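Local coordinates for uncharacterized protein (Aeromonas hydrophila J-1, PDB 6R1J) that is AhlC, one component of the tripartite alpha-pore-forming toxin AHL, and probably takes part in building its membrane pore, at residues 38-43 with 107-112; 46-51 with 100-105; 63-68 with 86-91. The protein carries 3 engineered substitutions. All coordinates share one frame; numbering follows the deposited sequence.

Contact 1 of 3, residues 38-43 with 107-112; sequences GEVVAA and QSANDR
Val40 CG2 rests on Ala109 CB at 3.8 Å, a methyl-to-methyl touch that lies on the buried side of the contact. Val40 CG1 is anti to the backbone N (chi1 169°), which puts CG2 beside that N and against the alanine. A branched residue fills the gap here, and a bare methyl faces it. On the exposed side, Arg112 can be followed outward. Its CB is directed at helix 28-70, CG and CD act as an apolar spacer, and a bend at chi3 (-44°) folds the end back along its own helix. One guanidinium face therefore lies over Ala109 CA, 3.7 Å above the plane and toward the rim. The two helices run antiparallel in the long bundle expected of a ClyA-like toxin component, with Phe207 and Phe211 of helix 163-236 packing against Val40 and Ala109. At the tip, Arg112 NH2 gives a hydrogen bond to a water at 3.1 Å, and that water donates to Glu39 OE1. NH2 and OE1 themselves stay 4.3 Å apart, too far for a salt bridge, so the water bridges the two opposite charges at the exposed edge. Asn36, one turn before Val40, bonds by its ND2 to Ala109 O.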
ATOM      1  N   GLY A  38      -7.963  10.709 -21.044  1.00 34.54           N
ATOM      2  CA  GLY A  38      -7.641  10.999 -22.448  1.00 33.72           C
ATOM      3  C   GLY A  38      -8.101  12.392 -22.841  1.00 36.59           C
ATOM      4  O   GLY A  38      -7.299  13.113 -23.481  1.00 39.97           O
ATOM      5  N   GLU A  39      -9.338  12.748 -22.487  1.00 37.11           N
ATOM      6  CA  GLU A  39      -9.951  14.070 -22.784  1.00 40.35           C
ATOM      7  C   GLU A  39      -9.234  15.165 -21.981  1.00 39.28           C
ATOM      8  O   GLU A  39      -9.146  16.282 -22.464  1.00 39.10           O
ATOM      9  CB  GLU A  39     -11.433  14.105 -22.413  1.00 45.75           C
ATOM     10  CG  GLU A  39     -12.327  13.210 -23.257  1.00 48.64           C
ATOM     11  CD  GLU A  39     -13.678  12.897 -22.613  1.00 53.25           C
ATOM     12  OE1 GLU A  39     -13.920  13.302 -21.434  1.00 49.95           O
ATOM     13  OE2 GLU A  39     -14.507  12.232 -23.279  1.00 64.09           O
ATOM     14  N   VAL A  40      -8.814  14.886 -20.750  1.00 37.71           N
ATOM     15  CA  VAL A  40      -8.089  15.893 -19.917  1.00 37.23           C
ATOM     16  C   VAL A  40      -6.769  16.227 -20.607  1.00 33.93           C
ATOM     17  O   VAL A  40      -6.464  17.405 -20.719  1.00 36.75           O
ATOM     18  CB  VAL A  40      -7.865  15.395 -18.479  1.00 32.99           C
ATOM     19  CG1 VAL A  40      -6.908  16.272 -17.712  1.00 36.84           C
ATOM     20  CG2 VAL A  40      -9.176  15.354 -17.739  1.00 37.14           C
ATOM     21  N   VAL A  41      -6.034  15.220 -21.052  1.00 34.50           N
ATOM     22  CA  VAL A  41      -4.697  15.403 -21.675  1.00 39.15           C
ATOM     23  C   VAL A  41      -4.862  16.084 -23.042  1.00 42.03           C
ATOM     24  O   VAL A  41      -4.083  17.030 -23.313  1.00 40.94           O
ATOM     25  CB  VAL A  41      -3.934  14.076 -21.749  1.00 43.15           C
ATOM     26  CG1 VAL A  41      -2.731  14.166 -22.672  1.00 44.12           C
ATOM     27  CG2 VAL A  41      -3.545  13.629 -20.344  1.00 43.18           C
ATOM     28  N   ALA A  42      -5.870  15.684 -23.827  1.00 44.35           N
ATOM     29  CA  ALA A  42      -6.124  16.216 -25.190  1.00 44.57           C
ATOM     30  C   ALA A  42      -6.661  17.653 -25.156  1.00 44.14           C
ATOM     31  O   ALA A  42      -6.152  18.472 -25.892  1.00 43.84           O
ATOM     32  CB  ALA A  42      -7.109  15.341 -25.932  1.00 44.63           C
ATOM     33  N   ALA A  43      -7.694  17.932 -24.369  1.00 39.14           N
ATOM     34  CA  ALA A  43      -8.461  19.192 -24.431  1.00 41.31           C
ATOM     35  C   ALA A  43      -8.185  20.120 -23.229  1.00 43.98           C
ATOM     36  O   ALA A  43      -7.915  21.297 -23.466  1.00 40.04           O
ATOM     37  CB  ALA A  43      -9.923  18.843 -24.551  1.00 41.13           C
ATOM     38  N   GLN A 107     -12.278  20.634 -11.812  1.00 31.77           N
ATOM     39  CA  GLN A 107     -13.013  19.986 -10.705  1.00 37.76           C
ATOM     40  C   GLN A 107     -14.022  18.961 -11.264  1.00 41.21           C
ATOM     41  O   GLN A 107     -14.130  17.889 -10.656  1.00 36.56           O
ATOM     42  CB  GLN A 107     -13.691  21.028  -9.834  1.00 38.15           C
ATOM     43  CG  GLN A 107     -12.698  21.735  -8.934  1.00 44.05           C
ATOM     44  CD  GLN A 107     -13.312  22.961  -8.326  1.00 43.80           C
ATOM     45  OE1 GLN A 107     -14.219  23.560  -8.906  1.00 44.30           O
ATOM     46  NE2 GLN A 107     -12.825  23.321  -7.142  1.00 49.19           N
ATOM     47  N   SER A 108     -14.730  19.283 -12.346  1.00 39.87           N
ATOM     48  CA  SER A 108     -15.710  18.348 -12.972  1.00 39.22           C
ATOM     49  C   SER A 108     -15.009  17.048 -13.322  1.00 35.93           C
ATOM     50  O   SER A 108     -15.476  16.011 -12.924  1.00 35.35           O
ATOM     51  CB  SER A 108     -16.354  18.901 -14.200  1.00 39.34           C
ATOM     52  OG  SER A 108     -17.061  20.056 -13.843  1.00 51.76           O
ATOM     53  N   ALA A 109     -13.950  17.124 -14.107  1.00 33.21           N
ATOM     54  CA  ALA A 109     -13.255  15.931 -14.602  1.00 34.79           C
ATOM     55  C   ALA A 109     -12.688  15.139 -13.409  1.00 38.35           C
ATOM     56  O   ALA A 109     -12.762  13.877 -13.423  1.00 32.05           O
ATOM     57  CB  ALA A 109     -12.162  16.318 -15.572  1.00 31.71           C
ATOM     58  N   ASN A 110     -12.047  15.841 -12.471  1.00 31.90           N
ATOM     59  CA  ASN A 110     -11.364  15.167 -11.333  1.00 31.44           C
ATOM     60  C   ASN A 110     -12.421  14.468 -10.462  1.00 30.68           C
ATOM     61  O   ASN A 110     -12.184  13.351 -10.006  1.00 29.35           O
ATOM     62  CB  ASN A 110     -10.532  16.143 -10.505  1.00 30.01           C
ATOM     63  CG  ASN A 110      -9.567  15.437  -9.583  1.00 30.24           C
ATOM     64  OD1 ASN A 110      -8.900  14.473  -9.970  1.00 32.75           O
ATOM     65  ND2 ASN A 110      -9.484  15.927  -8.366  1.00 37.35           N
ATOM     66  N   ASP A 111     -13.539  15.119 -10.204  1.00 32.73           N
ATOM     67  CA  ASP A 111     -14.623  14.528  -9.363  1.00 36.00           C
ATOM     68  C   ASP A 111     -15.152  13.222  -9.985  1.00 32.17           C
ATOM     69  O   ASP A 111     -15.486  12.313  -9.213  1.00 35.63           O
ATOM     70  CB  ASP A 111     -15.746  15.540  -9.134  1.00 34.64           C
ATOM     71  CG  ASP A 111     -15.345  16.682  -8.210  1.00 38.70           C
ATOM     72  OD1 ASP A 111     -14.240  16.619  -7.618  1.00 39.81           O
ATOM     73  OD2 ASP A 111     -16.101  17.622  -8.132  1.00 37.58           O
ATOM     74  N   ARG A 112     -15.219  13.130 -11.315  1.00 34.17           N
ATOM     75  CA  ARG A 112     -15.677  11.909 -12.036  1.00 36.41           C
ATOM     76  C   ARG A 112     -14.612  10.835 -11.839  1.00 34.10           C
ATOM     77  O   ARG A 112     -14.969   9.656 -11.637  1.00 32.76           O
ATOM     78  CB  ARG A 112     -16.014  12.177 -13.511  1.00 35.00           C
ATOM     79  CG  ARG A 112     -17.297  12.970 -13.727  1.00 37.34           C
ATOM     80  CD  ARG A 112     -17.792  12.887 -15.164  1.00 39.09           C
ATOM     81  NE  ARG A 112     -16.721  13.051 -16.160  1.00 41.00           N
ATOM     82  CZ  ARG A 112     -16.319  14.242 -16.634  1.00 44.17           C
ATOM     83  NH1 ARG A 112     -16.875  15.355 -16.197  1.00 47.83           N
ATOM     84  NH2 ARG A 112     -15.362  14.326 -17.540  1.00 41.55           N
TER
HETATM   85  O   HOH W   1     -15.098  12.022 -19.597  1.00 50.05           O

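Contact 2 of 3, residues 46-51 with 100-105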
ATOM      1  N   PRO A  46      -4.111  21.698 -22.530  1.00 42.97           N
ATOM      2  CA  PRO A  46      -3.849  22.859 -23.396  1.00 38.18           C
ATOM      3  C   PRO A  46      -4.583  24.137 -22.945  1.00 36.41           C
ATOM      4  O   PRO A  46      -3.989  25.198 -22.989  1.00 37.35           O
ATOM      5  CB  PRO A  46      -4.285  22.363 -24.791  1.00 41.06           C
ATOM      6  CG  PRO A  46      -4.045  20.866 -24.707  1.00 41.46           C
ATOM      7  CD  PRO A  46      -4.531  20.523 -23.310  1.00 41.10           C
ATOM      8  N   GLN A  47      -5.839  24.048 -22.487  1.00 35.99           N
ATOM      9  CA  GLN A  47      -6.597  25.209 -21.979  1.00 35.27           C
ATOM     10  C   GLN A  47      -5.942  25.709 -20.688  1.00 37.63           C
ATOM     11  O   GLN A  47      -5.927  26.950 -20.469  1.00 36.15           O
ATOM     12  CB  GLN A  47      -8.080  24.918 -21.732  1.00 42.08           C
ATOM     13  CG  GLN A  47      -8.878  24.614 -22.995  1.00 47.34           C
ATOM     14  CD  GLN A  47     -10.259  24.088 -22.663  1.00 54.36           C
ATOM     15  OE1 GLN A  47     -10.478  23.438 -21.646  1.00 47.77           O
ATOM     16  NE2 GLN A  47     -11.210  24.338 -23.543  1.00 59.33           N
ATOM     17  N   VAL A  48      -5.405  24.819 -19.861  1.00 36.29           N
ATOM     18  CA  VAL A  48      -4.660  25.260 -18.645  1.00 34.02           C
ATOM     19  C   VAL A  48      -3.391  25.997 -19.100  1.00 36.25           C
ATOM     20  O   VAL A  48      -3.054  27.018 -18.477  1.00 36.92           O
ATOM     21  CB  VAL A  48      -4.328  24.118 -17.669  1.00 36.09           C
ATOM     22  CG1 VAL A  48      -3.431  24.607 -16.547  1.00 35.36           C
ATOM     23  CG2 VAL A  48      -5.591  23.463 -17.121  1.00 36.55           C
ATOM     24  N   GLN A  49      -2.677  25.491 -20.101  1.00 35.21           N
ATOM     25  CA  GLN A  49      -1.436  26.175 -20.570  1.00 41.13           C
ATOM     26  C   GLN A  49      -1.804  27.556 -21.158  1.00 40.88           C
ATOM     27  O   GLN A  49      -1.119  28.511 -20.854  1.00 40.46           O
ATOM     28  CB  GLN A  49      -0.666  25.290 -21.538  1.00 44.30           C
ATOM     29  CG  GLN A  49      -0.068  24.061 -20.861  1.00 43.61           C
ATOM     30  CD  GLN A  49       0.242  22.961 -21.838  1.00 45.62           C
ATOM     31  OE1 GLN A  49      -0.509  22.755 -22.798  1.00 44.17           O
ATOM     32  NE2 GLN A  49       1.340  22.251 -21.595  1.00 43.67           N
ATOM     33  N   THR A  50      -2.902  27.678 -21.904  1.00 40.28           N
ATOM     34  CA  THR A  50      -3.387  28.964 -22.441  1.00 41.33           C
ATOM     35  C   THR A  50      -3.692  29.912 -21.271  1.00 42.98           C
ATOM     36  O   THR A  50      -3.253  31.078 -21.305  1.00 39.41           O
ATOM     37  CB  THR A  50      -4.580  28.758 -23.390  1.00 43.65           C
ATOM     38  OG1 THR A  50      -4.039  28.087 -24.522  1.00 47.58           O
ATOM     39  CG2 THR A  50      -5.253  30.037 -23.838  1.00 44.67           C
ATOM     40  N   MET A  51      -4.370  29.423 -20.241  1.00 38.21           N
ATOM     41  CA  MET A  51      -4.765  30.245 -19.087  1.00 37.51           C
ATOM     42  C   MET A  51      -3.513  30.799 -18.417  1.00 33.47           C
ATOM     43  O   MET A  51      -3.518  31.997 -18.071  1.00 37.78           O
ATOM     44  CB  MET A  51      -5.582  29.459 -18.072  1.00 39.10           C
ATOM     45  CG  MET A  51      -5.787  30.222 -16.813  1.00 42.97           C
ATOM     46  SD  MET A  51      -5.906  29.211 -15.353  1.00 49.30           S
ATOM     47  CE  MET A  51      -4.184  28.756 -15.187  1.00 54.14           C
ATOM     48  N   ALA A 100     -11.754  30.925 -13.519  1.00 39.65           N
ATOM     49  CA  ALA A 100     -12.949  30.273 -12.921  1.00 41.77           C
ATOM     50  C   ALA A 100     -13.418  29.103 -13.819  1.00 38.48           C
ATOM     51  O   ALA A 100     -13.722  27.998 -13.299  1.00 38.46           O
ATOM     52  CB  ALA A 100     -14.047  31.308 -12.702  1.00 39.96           C
ATOM     53  N   GLN A 101     -13.469  29.314 -15.125  1.00 38.27           N
ATOM     54  CA  GLN A 101     -13.862  28.283 -16.125  1.00 42.73           C
ATOM     55  C   GLN A 101     -12.882  27.121 -16.098  1.00 44.95           C
ATOM     56  O   GLN A 101     -13.314  25.933 -16.135  1.00 39.00           O
ATOM     57  CB  GLN A 101     -13.891  28.893 -17.526  1.00 39.32           C
ATOM     58  CG  GLN A 101     -15.031  29.881 -17.667  1.00 43.56           C
ATOM     59  CD  GLN A 101     -15.096  30.548 -19.019  1.00 46.33           C
ATOM     60  OE1 GLN A 101     -14.143  30.530 -19.809  1.00 47.69           O
ATOM     61  NE2 GLN A 101     -16.247  31.150 -19.280  1.00 43.53           N
ATOM     62  N   THR A 102     -11.590  27.439 -16.068  1.00 36.58           N
ATOM     63  CA  THR A 102     -10.543  26.416 -16.028  1.00 36.23           C
ATOM     64  C   THR A 102     -10.698  25.614 -14.737  1.00 31.27           C
ATOM     65  O   THR A 102     -10.549  24.384 -14.801  1.00 35.94           O
ATOM     66  CB  THR A 102      -9.140  27.022 -16.127  1.00 40.29           C
ATOM     67  OG1 THR A 102      -9.101  27.813 -17.315  1.00 41.69           O
ATOM     68  CG2 THR A 102      -8.068  25.958 -16.167  1.00 45.54           C
ATOM     69  N   LEU A 103     -10.986  26.278 -13.619  1.00 32.36           N
ATOM     70  CA  LEU A 103     -11.105  25.562 -12.339  1.00 32.75           C
ATOM     71  C   LEU A 103     -12.335  24.644 -12.427  1.00 34.68           C
ATOM     72  O   LEU A 103     -12.252  23.492 -12.001  1.00 36.79           O
ATOM     73  CB  LEU A 103     -11.248  26.572 -11.211  1.00 32.37           C
ATOM     74  CG  LEU A 103     -11.387  25.980  -9.814  1.00 32.32           C
ATOM     75  CD1 LEU A 103     -10.199  25.117  -9.450  1.00 36.14           C
ATOM     76  CD2 LEU A 103     -11.595  27.067  -8.778  1.00 40.00           C
ATOM     77  N   THR A 104     -13.455  25.164 -12.910  1.00 37.02           N
ATOM     78  CA  THR A 104     -14.723  24.382 -13.019  1.00 42.73           C
ATOM     79  C   THR A 104     -14.479  23.133 -13.874  1.00 34.52           C
ATOM     80  O   THR A 104     -14.792  22.055 -13.389  1.00 36.15           O
ATOM     81  CB  THR A 104     -15.874  25.237 -13.572  1.00 39.49           C
ATOM     82  OG1 THR A 104     -16.113  26.247 -12.605  1.00 39.75           O
ATOM     83  CG2 THR A 104     -17.149  24.450 -13.782  1.00 42.77           C
ATOM     84  N   ALA A 105     -13.949  23.265 -15.092  1.00 37.58           N
ATOM     85  CA  ALA A 105     -13.678  22.102 -15.973  1.00 37.71           C
ATOM     86  C   ALA A 105     -12.778  21.099 -15.234  1.00 39.96           C
ATOM     87  O   ALA A 105     -13.040  19.868 -15.277  1.00 33.32           O
ATOM     88  CB  ALA A 105     -13.085  22.529 -17.290  1.00 40.55           C
TER
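Thr102 is the centre of this contact, directed at helix 28-70 and touched by both Val48 and Met51. The tightest point is between methyls: Thr102 CG2 meets Val48 CG2 at 3.6 Å, the two side chains crossing at about a right angle. Met51 closes in from one turn further along. Its SD lies 4.0 Å from Thr102 CB and equally far from CG2, while Met51 CB is 4.0 Å from Thr102 OG1. With chi1 at 171° the Met51 chain leaves on the side opposite its own N, and the bends at chi2 and chi3 then lay the flexible thioether over the threonine. Threonine suits this buried place because its two branches divide the work: CG2 joins the apolar packing, and OG1 hydrogen-bonds to Leu98 O in its own helix, so a hydroxyl can be buried without a partner across the interface. The small branched side chain also allows a close backbone approach, with Val48 CA and Thr102 CA 6.5 Å apart. Packing is slacker toward solvent, where the side chain of the exposed Gln47 comes no nearer than 5.2 Å to helix segment 100-105. Around this pair the bundle closes from two directions: Ile10 of helix 5-21 packs on Val48, while Leu103 turns from helix 28-70 to lie against Ile215, Val218 and Ser219 of helix 163-236.

Contact 3 of 3, residues 63-68 with 86-91; sequences ELQLTQ and DLVQQE
Toward the closed end of the helical hairpin made by helices 28-70 and 78-157, Gln65 spans the gap to Leu87, Val88 and Glu91. The axes of the two segments are nearly antiparallel (signed crossing angle -164°) and 12.4 Å apart at closest approach, a separation that calls for a long side chain. Gln65 supplies it: CG is anti to the carbonyl carbon (chi1 -71°) and the chain is extended beyond. Its NE2 comes 4.1 Å from Leu87 CD2, the two side chains crossing at about a right angle, and its OE1 lies 4.3 Å from Val88 CG2. Glu91 is also extended, and its carboxylate is almost coplanar with the Gln65 amide, the planes only 9° apart. NE2 remains 3.9 Å from Glu91 OE1, so the two polar ends are neighbours without a direct bond. A water lies between them, 3.0 Å from Gln65 OE1 and 2.6 Å from Glu91 OE1; with more acceptors around it than protons, it cannot serve them all at once. In the antiparallel bundle, Phe84 packs on Gln65, and the side chain of Val88, pointing toward helix 28-70, also touches Ile232 of helix 163-236. Glu91 OE2 forms a salt bridge with Arg61 NH1, so a residue one turn before Gln65 on helix 28-70 probably helps to hold the carboxylate in place and offset its charge.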
ATOM      1  N   GLU A  63       1.641  44.947 -13.950  1.00 33.97           N
ATOM      2  CA  GLU A  63       2.815  45.283 -13.104  1.00 33.24           C
ATOM      3  C   GLU A  63       3.407  46.636 -13.551  1.00 35.32           C
ATOM      4  O   GLU A  63       3.609  47.523 -12.669  1.00 37.24           O
ATOM      5  CB  GLU A  63       3.894  44.212 -13.183  1.00 35.37           C
ATOM      6  CG  GLU A  63       5.121  44.574 -12.374  1.00 38.40           C
ATOM      7  CD  GLU A  63       6.279  43.581 -12.465  1.00 37.72           C
ATOM      8  OE1 GLU A  63       7.015  43.499 -11.504  1.00 41.86           O
ATOM      9  OE2 GLU A  63       6.359  42.848 -13.450  1.00 46.45           O
ATOM     10  N   LEU A  64       3.608  46.822 -14.850  1.00 37.97           N
ATOM     11  CA  LEU A  64       4.192  48.099 -15.373  1.00 43.50           C
ATOM     12  C   LEU A  64       3.183  49.261 -15.201  1.00 43.06           C
ATOM     13  O   LEU A  64       3.554  50.350 -14.740  1.00 37.75           O
ATOM     14  CB  LEU A  64       4.601  47.848 -16.824  1.00 44.34           C
ATOM     15  CG  LEU A  64       5.259  49.013 -17.561  1.00 45.63           C
ATOM     16  CD1 LEU A  64       6.432  49.569 -16.767  1.00 55.43           C
ATOM     17  CD2 LEU A  64       5.705  48.555 -18.943  1.00 52.14           C
ATOM     18  N   GLN A  65       1.897  49.020 -15.442  1.00 39.46           N
ATOM     19  CA  GLN A  65       0.847  50.044 -15.240  1.00 38.49           C
ATOM     20  C   GLN A  65       0.871  50.509 -13.790  1.00 34.52           C
ATOM     21  O   GLN A  65       0.827  51.726 -13.568  1.00 35.40           O
ATOM     22  CB  GLN A  65      -0.525  49.517 -15.631  1.00 39.90           C
ATOM     23  CG  GLN A  65      -0.744  49.330 -17.121  1.00 46.05           C
ATOM     24  CD  GLN A  65      -2.051  48.611 -17.392  1.00 50.69           C
ATOM     25  OE1 GLN A  65      -2.525  47.810 -16.581  1.00 43.64           O
ATOM     26  NE2 GLN A  65      -2.619  48.849 -18.566  1.00 52.86           N
ATOM     27  N   LEU A  66       0.979  49.586 -12.829  1.00 30.50           N
ATOM     28  CA  LEU A  66       0.991  49.967 -11.408  1.00 31.96           C
ATOM     29  C   LEU A  66       2.288  50.717 -11.070  1.00 33.07           C
ATOM     30  O   LEU A  66       2.191  51.678 -10.318  1.00 33.63           O
ATOM     31  CB  LEU A  66       0.775  48.746 -10.510  1.00 34.32           C
ATOM     32  CG  LEU A  66      -0.623  48.097 -10.653  1.00 35.06           C
ATOM     33  CD1 LEU A  66      -0.700  46.800  -9.837  1.00 32.55           C
ATOM     34  CD2 LEU A  66      -1.693  49.051 -10.198  1.00 35.37           C
ATOM     35  N   THR A  67       3.453  50.281 -11.539  1.00 33.47           N
ATOM     36  CA  THR A  67       4.711  51.008 -11.188  1.00 31.81           C
ATOM     37  C   THR A  67       4.633  52.451 -11.768  1.00 31.12           C
ATOM     38  O   THR A  67       5.036  53.381 -11.069  1.00 35.74           O
ATOM     39  CB  THR A  67       5.932  50.186 -11.609  1.00 31.89           C
ATOM     40  OG1 THR A  67       5.847  49.933 -13.011  1.00 34.02           O
ATOM     41  CG2 THR A  67       6.056  48.871 -10.873  1.00 34.23           C
ATOM     42  N   GLN A  68       4.085  52.610 -12.968  1.00 35.40           N
ATOM     43  CA  GLN A  68       3.889  53.924 -13.641  1.00 38.98           C
ATOM     44  C   GLN A  68       2.944  54.770 -12.800  1.00 40.23           C
ATOM     45  O   GLN A  68       3.328  55.893 -12.497  1.00 37.49           O
ATOM     46  CB  GLN A  68       3.471  53.757 -15.102  1.00 40.43           C
ATOM     47  CG  GLN A  68       4.589  53.242 -15.978  1.00 43.96           C
ATOM     48  CD  GLN A  68       4.178  52.797 -17.361  1.00 45.10           C
ATOM     49  OE1 GLN A  68       3.037  52.450 -17.635  1.00 53.15           O
ATOM     50  NE2 GLN A  68       5.144  52.746 -18.250  1.00 53.64           N
ATOM     51  N   ASP A  86     -11.179  51.801 -14.037  1.00 52.80           N
ATOM     52  CA  ASP A  86     -12.142  51.256 -15.027  1.00 52.87           C
ATOM     53  C   ASP A  86     -11.390  50.375 -16.013  1.00 52.58           C
ATOM     54  O   ASP A  86     -11.876  49.280 -16.302  1.00 53.16           O
ATOM     55  CB  ASP A  86     -12.866  52.323 -15.854  1.00 59.28           C
ATOM     56  CG  ASP A  86     -13.977  53.076 -15.144  1.00 62.12           C
ATOM     57  OD1 ASP A  86     -14.306  52.695 -14.003  1.00 58.85           O
ATOM     58  OD2 ASP A  86     -14.517  54.045 -15.762  1.00 69.67           O
ATOM     59  N   LEU A  87     -10.293  50.866 -16.582  1.00 46.15           N
ATOM     60  CA  LEU A  87      -9.526  50.090 -17.582  1.00 48.33           C
ATOM     61  C   LEU A  87      -9.025  48.753 -16.962  1.00 46.48           C
ATOM     62  O   LEU A  87      -9.128  47.690 -17.627  1.00 44.08           O
ATOM     63  CB  LEU A  87      -8.364  50.952 -18.059  1.00 51.86           C
ATOM     64  CG  LEU A  87      -7.410  50.245 -19.013  1.00 51.90           C
ATOM     65  CD1 LEU A  87      -8.087  50.026 -20.358  1.00 58.59           C
ATOM     66  CD2 LEU A  87      -6.106  51.017 -19.148  1.00 61.54           C
ATOM     67  N   VAL A  88      -8.492  48.794 -15.742  1.00 42.27           N
ATOM     68  CA  VAL A  88      -7.933  47.584 -15.054  1.00 45.60           C
ATOM     69  C   VAL A  88      -9.103  46.621 -14.756  1.00 44.45           C
ATOM     70  O   VAL A  88      -8.963  45.435 -15.089  1.00 45.34           O
ATOM     71  CB  VAL A  88      -7.148  47.947 -13.776  1.00 41.65           C
ATOM     72  CG1 VAL A  88      -6.756  46.706 -12.976  1.00 43.18           C
ATOM     73  CG2 VAL A  88      -5.904  48.782 -14.080  1.00 46.88           C
ATOM     74  N   GLN A  89     -10.227  47.118 -14.209  1.00 43.66           N
ATOM     75  CA  GLN A  89     -11.433  46.271 -13.912  1.00 46.40           C
ATOM     76  C   GLN A  89     -11.883  45.551 -15.193  1.00 47.40           C
ATOM     77  O   GLN A  89     -12.208  44.345 -15.113  1.00 42.65           O
ATOM     78  CB  GLN A  89     -12.551  47.085 -13.266  1.00 46.95           C
ATOM     79  CG  GLN A  89     -12.310  47.346 -11.786  1.00 49.76           C
ATOM     80  CD  GLN A  89     -13.384  48.187 -11.133  1.00 56.27           C
ATOM     81  OE1 GLN A  89     -14.242  48.777 -11.799  1.00 69.25           O
ATOM     82  NE2 GLN A  89     -13.322  48.289  -9.812  1.00 50.51           N
ATOM     83  N   GLN A  90     -11.818  46.223 -16.350  1.00 49.96           N
ATOM     84  CA  GLN A  90     -12.215  45.671 -17.675  1.00 50.78           C
ATOM     85  C   GLN A  90     -11.221  44.614 -18.135  1.00 50.31           C
ATOM     86  O   GLN A  90     -11.603  43.686 -18.892  1.00 44.12           O
ATOM     87  CB  GLN A  90     -12.270  46.788 -18.716  1.00 54.77           C
ATOM     88  CG  GLN A  90     -13.399  47.778 -18.465  1.00 65.85           C
ATOM     89  CD  GLN A  90     -13.333  48.974 -19.388  1.00 72.69           C
ATOM     90  OE1 GLN A  90     -12.570  48.992 -20.358  1.00 73.30           O
ATOM     91  NE2 GLN A  90     -14.132  49.985 -19.079  1.00 72.93           N
ATOM     92  N   GLU A  91      -9.961  44.766 -17.739  1.00 46.98           N
ATOM     93  CA  GLU A  91      -8.907  43.825 -18.155  1.00 46.79           C
ATOM     94  C   GLU A  91      -8.863  42.628 -17.197  1.00 39.13           C
ATOM     95  O   GLU A  91      -8.396  41.578 -17.633  1.00 42.18           O
ATOM     96  CB  GLU A  91      -7.590  44.575 -18.342  1.00 52.08           C
ATOM     97  CG  GLU A  91      -7.566  45.342 -19.644  1.00 54.46           C
ATOM     98  CD  GLU A  91      -6.345  46.226 -19.832  1.00 59.60           C
ATOM     99  OE1 GLU A  91      -5.422  46.164 -18.989  1.00 57.85           O
ATOM    100  OE2 GLU A  91      -6.334  46.991 -20.818  1.00 51.45           O
TER
HETATM  101  O   HOH W   2      -4.488  45.603 -16.634  1.00 45.99           O

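All three contacts pair helix 28-70 with helix 78-157 and are nested along the chain, contact 3 inside contact 2 and contact 2 inside contact 1, as an antiparallel hairpin requires. Contacts 1 and 2 have centres 11 Å apart and touch where Val41 O packs on Pro46 CD at 3.5 Å, close to the wide turn and the proline kink in helix 28-70. Contact 3 lies farther along, its centre 23 Å from that of contact 2 and 34 Å from that of contact 1. The side chain of Glu39 lies about 9 Å from a bound sodium ion and that of Met51 about 10 Å from one, so neither is a ligand; the residues seen binding sodium are Thr224 and Asp264, outside all three contacts.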